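Local coordinates for protein AlkZ (Streptomyces sahachiroi, PDB 5UUJ) that belongs to the AlkZ-like family of DNA glycosylases, a family related to helix-turn-helix proteins, at residues Ala42-Trp45 and Ser46-Glu49; Ser89-Gly92 and Pro93-Leu97; Pro168-Arg172 and Gly173-His177. All coordinates share one frame; numbering follows the deposited sequence.

Contact 1: Ala42-Trp45 and Ser46-Glu49; sequences AQVW and SVAE
S46 meets V44 through its hydroxyl: OG lies 3.7 Å from V44 CG1. V47 turns back onto the same valine, its CG2 against V44 CG1 at 3.6 Å, the two branched side chains meeting at a slant. V47 N also makes a weak hydrogen bond to V44 O (3.1 Å). A48 N makes the better-aligned hydrogen bond to that same V44 O, at 3.3 Å. This is the first turn of helix 45-53, with V44 at the N-cap position in the short loop after strand 40-41; its carbonyl oxygen accepts the first bonds of the helix. A48 CB faces back toward the loop and packs on A42 CB at 4.0 Å. E49 N bonds W45 O at 3.0 Å, nearly straight at 165°, and E49 CG lies over one face of the indole, a CH-pi contact 4.0 Å from the centroid of the five-membered ring of W45. The indole can be reached because W45 CG is anti to the backbone N (chi1 -175°), which places it beside the carbonyl. The E49 carboxylate is turned 42° from the ring plane, with OE2 in a salt bridge to R61, while W45 NE1 is hydrogen-bonded to N65 OD1 of helix 62-69.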
loop_
_atom_site.group_PDB
_atom_site.type_symbol
_atom_site.label_atom_id
_atom_site.label_comp_id
_atom_site.label_asym_id
_atom_site.label_seq_id
_atom_site.Cartn_x
_atom_site.Cartn_y
_atom_site.Cartn_z
ATOM N N ALA A 42 6.085 0.787 1.745
ATOM C CA ALA A 42 7.240 0.621 2.617
ATOM C C ALA A 42 8.547 1.042 1.962
ATOM O O ALA A 42 9.612 0.551 2.334
ATOM C CB ALA A 42 7.331 -0.828 3.069
ATOM N N GLN A 43 8.476 1.949 0.996
ATOM C CA GLN A 43 9.689 2.426 0.345
ATOM C C GLN A 43 10.511 3.239 1.339
ATOM O O GLN A 43 11.737 3.147 1.369
ATOM C CB GLN A 43 9.360 3.261 -0.894
ATOM C CG GLN A 43 10.588 3.721 -1.667
ATOM C CD GLN A 43 11.516 2.574 -2.033
ATOM O OE1 GLN A 43 11.128 1.651 -2.748
ATOM N NE2 GLN A 43 12.748 2.627 -1.537
ATOM N N VAL A 44 9.818 4.040 2.143
ATOM C CA VAL A 44 10.422 4.703 3.292
ATOM C C VAL A 44 10.030 3.905 4.533
ATOM O O VAL A 44 8.880 3.948 4.970
ATOM C CB VAL A 44 9.964 6.168 3.422
ATOM C CG1 VAL A 44 10.686 6.852 4.575
ATOM C CG2 VAL A 44 10.209 6.920 2.117
ATOM N N TRP A 45 10.987 3.168 5.088
ATOM C CA TRP A 45 10.689 2.194 6.130
ATOM C C TRP A 45 10.128 2.840 7.391
ATOM O O TRP A 45 9.173 2.331 7.975
ATOM C CB TRP A 45 11.938 1.384 6.483
ATOM C CG TRP A 45 11.645 0.296 7.455
ATOM C CD1 TRP A 45 12.114 0.185 8.729
ATOM C CD2 TRP A 45 10.789 -0.831 7.243
ATOM N NE1 TRP A 45 11.611 -0.947 9.323
ATOM C CE2 TRP A 45 10.793 -1.588 8.431
ATOM C CE3 TRP A 45 10.018 -1.274 6.162
ATOM C CZ2 TRP A 45 10.061 -2.765 8.569
ATOM C CZ3 TRP A 45 9.292 -2.442 6.301
ATOM C CH2 TRP A 45 9.318 -3.174 7.494
ATOM N N SER A 46 10.717 3.959 7.803
ATOM C CA SER A 46 10.291 4.642 9.019
ATOM C C SER A 46 8.828 5.056 8.928
ATOM O O SER A 46 8.119 5.087 9.932
ATOM C CB SER A 46 11.172 5.865 9.288
ATOM O OG SER A 46 11.147 6.774 8.202
ATOM N N VAL A 47 8.380 5.363 7.716
ATOM C CA VAL A 47 6.998 5.755 7.484
ATOM C C VAL A 47 6.053 4.551 7.593
ATOM O O VAL A 47 4.941 4.672 8.105
ATOM C CB VAL A 47 6.854 6.428 6.106
ATOM C CG1 VAL A 47 5.394 6.602 5.726
ATOM C CG2 VAL A 47 7.559 7.777 6.115
ATOM N N ALA A 48 6.500 3.392 7.117
ATOM C CA ALA A 48 5.695 2.178 7.202
ATOM C C ALA A 48 5.506 1.756 8.657
ATOM O O ALA A 48 4.420 1.327 9.054
ATOM C CB ALA A 48 6.337 1.056 6.407
ATOM N N GLU A 49 6.571 1.876 9.444
ATOM C CA GLU A 49 6.518 1.573 10.869
ATOM C C GLU A 49 5.497 2.455 11.577
ATOM O O GLU A 49 4.706 1.978 12.392
ATOM C CB GLU A 49 7.890 1.769 11.513
ATOM C CG GLU A 49 8.963 0.818 11.024
ATOM C CD GLU A 49 10.318 1.140 11.617
ATOM O OE1 GLU A 49 10.966 0.224 12.164
ATOM O OE2 GLU A 49 10.735 2.316 11.542
#

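Contact 2: Ser89-Gly92 and Pro93-Leu97; sequences SEAG and PYLSL
A91 and L95 are joined by a regular helical hydrogen bond, L95 N to A91 O at 3.0 Å, and one residue on S96 N repeats it to G92 O at 2.9 Å. P93 has no N-H to give, which a place in the first turn of a helix tolerates, since backbone nitrogens there have no earlier turn to bond; its CD lies 3.4 Å from E90 O. That same oxygen also meets an aromatic C-H: Y94 CD2 is 3.1 Å from E90 O. The ring swings back toward the start of the helix because Y94 CG stands beside the backbone N (chi1 -63°), and A91 O lies at the ring edge, near its plane. Apolar contact is slight, A91 CB to L95 CD1 at 4.2 Å, one turn apart on the same side. Among the polar side chains, E90 OE2 makes a salt bridge to R87 and S96 OG is hydrogen-bonded to P202 O. As the N-terminal part of helix 91-100, which follows strand 83-86, this turn packs P93 and Y94 on helix 204-219, sets Y94 also against W230 of helix 224-232, and presents A91 and L95 to W198.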
loop_
_atom_site.group_PDB
_atom_site.type_symbol
_atom_site.label_atom_id
_atom_site.label_comp_id
_atom_site.label_asym_id
_atom_site.label_seq_id
_atom_site.Cartn_x
_atom_site.Cartn_y
_atom_site.Cartn_z
ATOM N N SER A 89 0.938 -15.117 3.126
ATOM C CA SER A 89 -0.160 -16.016 2.773
ATOM C C SER A 89 -1.254 -15.314 1.970
ATOM O O SER A 89 -2.127 -15.972 1.407
ATOM C CB SER A 89 -0.765 -16.644 4.032
ATOM O OG SER A 89 -1.324 -15.661 4.886
ATOM N N GLU A 90 -1.199 -13.985 1.910
ATOM C CA GLU A 90 -2.202 -13.201 1.192
ATOM C C GLU A 90 -1.638 -12.540 -0.064
ATOM O O GLU A 90 -2.375 -11.921 -0.827
ATOM C CB GLU A 90 -2.789 -12.125 2.110
ATOM C CG GLU A 90 -3.653 -12.669 3.242
ATOM C CD GLU A 90 -4.093 -11.586 4.211
ATOM O OE1 GLU A 90 -3.809 -10.397 3.951
ATOM O OE2 GLU A 90 -4.718 -11.921 5.239
ATOM N N ALA A 91 -0.333 -12.672 -0.275
ATOM C CA ALA A 91 0.350 -11.939 -1.338
ATOM C C ALA A 91 -0.039 -12.417 -2.735
ATOM O O ALA A 91 -0.085 -11.622 -3.673
ATOM C CB ALA A 91 1.852 -12.043 -1.156
ATOM N N GLY A 92 -0.319 -13.711 -2.863
ATOM C CA GLY A 92 -0.581 -14.329 -4.154
ATOM C C GLY A 92 -1.538 -13.575 -5.059
ATOM O O GLY A 92 -1.150 -13.142 -6.146
ATOM N N PRO A 93 -2.797 -13.419 -4.623
ATOM C CA PRO A 93 -3.820 -12.739 -5.426
ATOM C C PRO A 93 -3.422 -11.328 -5.861
ATOM O O PRO A 93 -3.697 -10.961 -7.002
ATOM C CB PRO A 93 -5.027 -12.706 -4.487
ATOM C CG PRO A 93 -4.848 -13.910 -3.627
ATOM C CD PRO A 93 -3.364 -14.000 -3.395
ATOM N N TYR A 94 -2.785 -10.560 -4.977
ATOM C CA TYR A 94 -2.338 -9.214 -5.329
ATOM C C TYR A 94 -1.303 -9.261 -6.446
ATOM O O TYR A 94 -1.398 -8.517 -7.422
ATOM C CB TYR A 94 -1.741 -8.491 -4.124
ATOM C CG TYR A 94 -2.708 -8.242 -2.995
ATOM C CD1 TYR A 94 -3.707 -7.285 -3.106
ATOM C CD2 TYR A 94 -2.610 -8.955 -1.808
ATOM C CE1 TYR A 94 -4.593 -7.056 -2.067
ATOM C CE2 TYR A 94 -3.483 -8.734 -0.769
ATOM C CZ TYR A 94 -4.472 -7.782 -0.901
ATOM O OH TYR A 94 -5.340 -7.564 0.139
ATOM N N LEU A 95 -0.311 -10.132 -6.287
ATOM C CA LEU A 95 0.783 -10.238 -7.245
ATOM C C LEU A 95 0.304 -10.740 -8.605
ATOM O O LEU A 95 0.760 -10.263 -9.646
ATOM C CB LEU A 95 1.872 -11.166 -6.700
ATOM C CG LEU A 95 2.609 -10.696 -5.440
ATOM C CD1 LEU A 95 3.608 -11.754 -4.990
ATOM C CD2 LEU A 95 3.317 -9.374 -5.666
ATOM N N SER A 96 -0.616 -11.701 -8.591
ATOM C CA SER A 96 -1.177 -12.252 -9.820
ATOM C C SER A 96 -1.837 -11.165 -10.666
ATOM O O SER A 96 -1.705 -11.149 -11.890
ATOM C CB SER A 96 -2.194 -13.348 -9.499
ATOM O OG SER A 96 -2.818 -13.830 -10.679
ATOM N N LEU A 97 -2.540 -10.252 -10.007
ATOM C CA LEU A 97 -3.230 -9.178 -10.706
ATOM C C LEU A 97 -2.244 -8.163 -11.281
ATOM O O LEU A 97 -2.509 -7.558 -12.318
ATOM C CB LEU A 97 -4.222 -8.484 -9.769
ATOM C CG LEU A 97 -5.700 -8.758 -10.057
ATOM C CD1 LEU A 97 -6.002 -10.246 -10.027
ATOM C CD2 LEU A 97 -6.583 -8.012 -9.068
#

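Contact 3: Pro168-Arg172 and Gly173-His177; sequences PLAWR and GVLCH
L169 CB is met by two side chains of the turn that follows its helix: V174 CG2 touches it at 3.6 Å and L175 CD2 also at 3.6 Å. Next to this pair, L175 CD1 reaches A170 CB at 4.1 Å. L175 reaches back over the helix end because its CG sits between backbone N and carbonyl carbon (chi1 73°). What brings these side chains together is a Schellman motif closing helix 162-172. V174 N bonds L169 O at 3.1 Å, close to straight at 166°, and G173 N bonds A170 O at 2.9 Å from well above the carbonyl plane. G173 takes the positive phi of 81° that reverses the chain, and the apolar L169-V174 pair across the turn is the usual companion of this cap. A water donates to A170 O (2.8 Å) and to L175 O (2.6 Å), bridging the last turn to the departing chain, so A170 O receives two donors. Farther out, the extended R172 side chain puts NH1 in a salt bridge with D121. L169 and V174 both lie on T124 of helix 117-130, while beyond the turn A170 and L175 rest on strand 74-77 and the chain enters strand 176-177, whose C176 pairs with T188.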
loop_
_atom_site.group_PDB
_atom_site.type_symbol
_atom_site.label_atom_id
_atom_site.label_comp_id
_atom_site.label_asym_id
_atom_site.label_seq_id
_atom_site.Cartn_x
_atom_site.Cartn_y
_atom_site.Cartn_z
ATOM N N PRO A 168 8.594 -7.242 -12.691
ATOM C CA PRO A 168 7.894 -8.417 -13.225
ATOM C C PRO A 168 8.211 -9.692 -12.447
ATOM O O PRO A 168 7.339 -10.544 -12.263
ATOM C CB PRO A 168 8.416 -8.517 -14.661
ATOM C CG PRO A 168 8.812 -7.135 -15.015
ATOM C CD PRO A 168 9.273 -6.475 -13.749
ATOM N N LEU A 169 9.454 -9.812 -11.991
ATOM C CA LEU A 169 9.876 -10.976 -11.220
ATOM C C LEU A 169 9.178 -10.997 -9.866
ATOM O O LEU A 169 8.751 -12.053 -9.396
ATOM C CB LEU A 169 11.395 -10.980 -11.035
ATOM C CG LEU A 169 12.233 -11.670 -12.116
ATOM C CD1 LEU A 169 11.858 -11.199 -13.504
ATOM C CD2 LEU A 169 13.714 -11.425 -11.864
ATOM N N ALA A 170 9.061 -9.829 -9.241
ATOM C CA ALA A 170 8.350 -9.720 -7.974
ATOM C C ALA A 170 6.896 -10.123 -8.177
ATOM O O ALA A 170 6.350 -10.910 -7.411
ATOM C CB ALA A 170 8.445 -8.306 -7.418
ATOM N N TRP A 171 6.286 -9.594 -9.233
ATOM C CA TRP A 171 4.886 -9.868 -9.534
ATOM C C TRP A 171 4.640 -11.340 -9.842
ATOM O O TRP A 171 3.554 -11.855 -9.581
ATOM C CB TRP A 171 4.421 -9.011 -10.712
ATOM C CG TRP A 171 4.374 -7.545 -10.413
ATOM C CD1 TRP A 171 4.423 -6.951 -9.183
ATOM C CD2 TRP A 171 4.270 -6.484 -11.365
ATOM N NE1 TRP A 171 4.350 -5.588 -9.312
ATOM C CE2 TRP A 171 4.257 -5.274 -10.643
ATOM C CE3 TRP A 171 4.181 -6.439 -12.758
ATOM C CZ2 TRP A 171 4.162 -4.033 -11.270
ATOM C CZ3 TRP A 171 4.087 -5.206 -13.377
ATOM C CH2 TRP A 171 4.079 -4.022 -12.634
ATOM N N ARG A 172 5.642 -12.014 -10.398
ATOM C CA ARG A 172 5.521 -13.437 -10.707
ATOM C C ARG A 172 5.855 -14.300 -9.489
ATOM O O ARG A 172 5.675 -15.515 -9.515
ATOM C CB ARG A 172 6.414 -13.808 -11.890
ATOM C CG ARG A 172 5.720 -13.619 -13.229
ATOM C CD ARG A 172 6.701 -13.494 -14.377
ATOM N NE ARG A 172 6.015 -13.519 -15.664
ATOM C CZ ARG A 172 6.627 -13.602 -16.841
ATOM N NH1 ARG A 172 7.952 -13.667 -16.910
ATOM N NH2 ARG A 172 5.911 -13.622 -17.953
ATOM N N GLY A 173 6.336 -13.661 -8.426
ATOM C CA GLY A 173 6.570 -14.336 -7.163
ATOM C C GLY A 173 7.869 -15.113 -7.068
ATOM O O GLY A 173 7.958 -16.056 -6.284
ATOM N N VAL A 174 8.876 -14.724 -7.847
ATOM C CA VAL A 174 10.165 -15.413 -7.818
ATOM C C VAL A 174 11.216 -14.630 -7.036
ATOM O O VAL A 174 12.349 -15.087 -6.897
ATOM C CB VAL A 174 10.704 -15.693 -9.244
ATOM C CG1 VAL A 174 9.734 -16.579 -10.011
ATOM C CG2 VAL A 174 10.969 -14.401 -10.008
ATOM N N LEU A 175 10.854 -13.457 -6.523
ATOM C CA LEU A 175 11.764 -12.725 -5.649
ATOM C C LEU A 175 11.031 -11.809 -4.683
ATOM O O LEU A 175 9.931 -11.329 -4.955
ATOM C CB LEU A 175 12.789 -11.915 -6.466
ATOM C CG LEU A 175 12.440 -10.639 -7.246
ATOM C CD1 LEU A 175 12.260 -9.415 -6.368
ATOM C CD2 LEU A 175 13.553 -10.361 -8.241
ATOM N N CYS A 176 11.667 -11.598 -3.538
ATOM C CA CYS A 176 11.197 -10.668 -2.525
ATOM C C CYS A 176 12.402 -10.314 -1.671
ATOM O O CYS A 176 13.479 -10.864 -1.879
ATOM C CB CYS A 176 10.083 -11.281 -1.675
ATOM S SG CYS A 176 10.589 -12.764 -0.758
ATOM N N HIS A 177 12.233 -9.406 -0.718
ATOM C CA HIS A 177 13.321 -9.078 0.195
ATOM C C HIS A 177 13.640 -10.254 1.108
ATOM O O HIS A 177 12.740 -10.936 1.598
ATOM C CB HIS A 177 12.977 -7.863 1.055
ATOM C CG HIS A 177 13.146 -6.549 0.357
ATOM N ND1 HIS A 177 13.584 -5.419 1.006
ATOM C CD2 HIS A 177 12.929 -6.188 -0.929
ATOM C CE1 HIS A 177 13.634 -4.412 0.152
ATOM N NE2 HIS A 177 13.240 -4.854 -1.031
HETATM O O HOH W 1 7.337 -11.389 -4.815
#

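In the fold
The three contacts follow one another along the chain, each finished before the next begins, and all belong to the AlkZ-like glycosylase fold. Contacts 2 and 3 are neighbours, centres 11 Å apart: L95 CB packs on W171 O at 3.4 Å, so the start of helix 91-100 lies against the last turn of helix 162-172. Contact 1 stands apart, its centre 21 Å from that of contact 2 and 20 Å from that of contact 3. Strand 74-77 bridges contacts 1 and 3, whose nearest atoms are about 7 Å apart: K75 makes a cation-pi contact with W45 and backbone hydrogen bonds with H177. Two helix starts and one helix end, far apart in sequence, are thus joined partly by direct touch and partly through a strand.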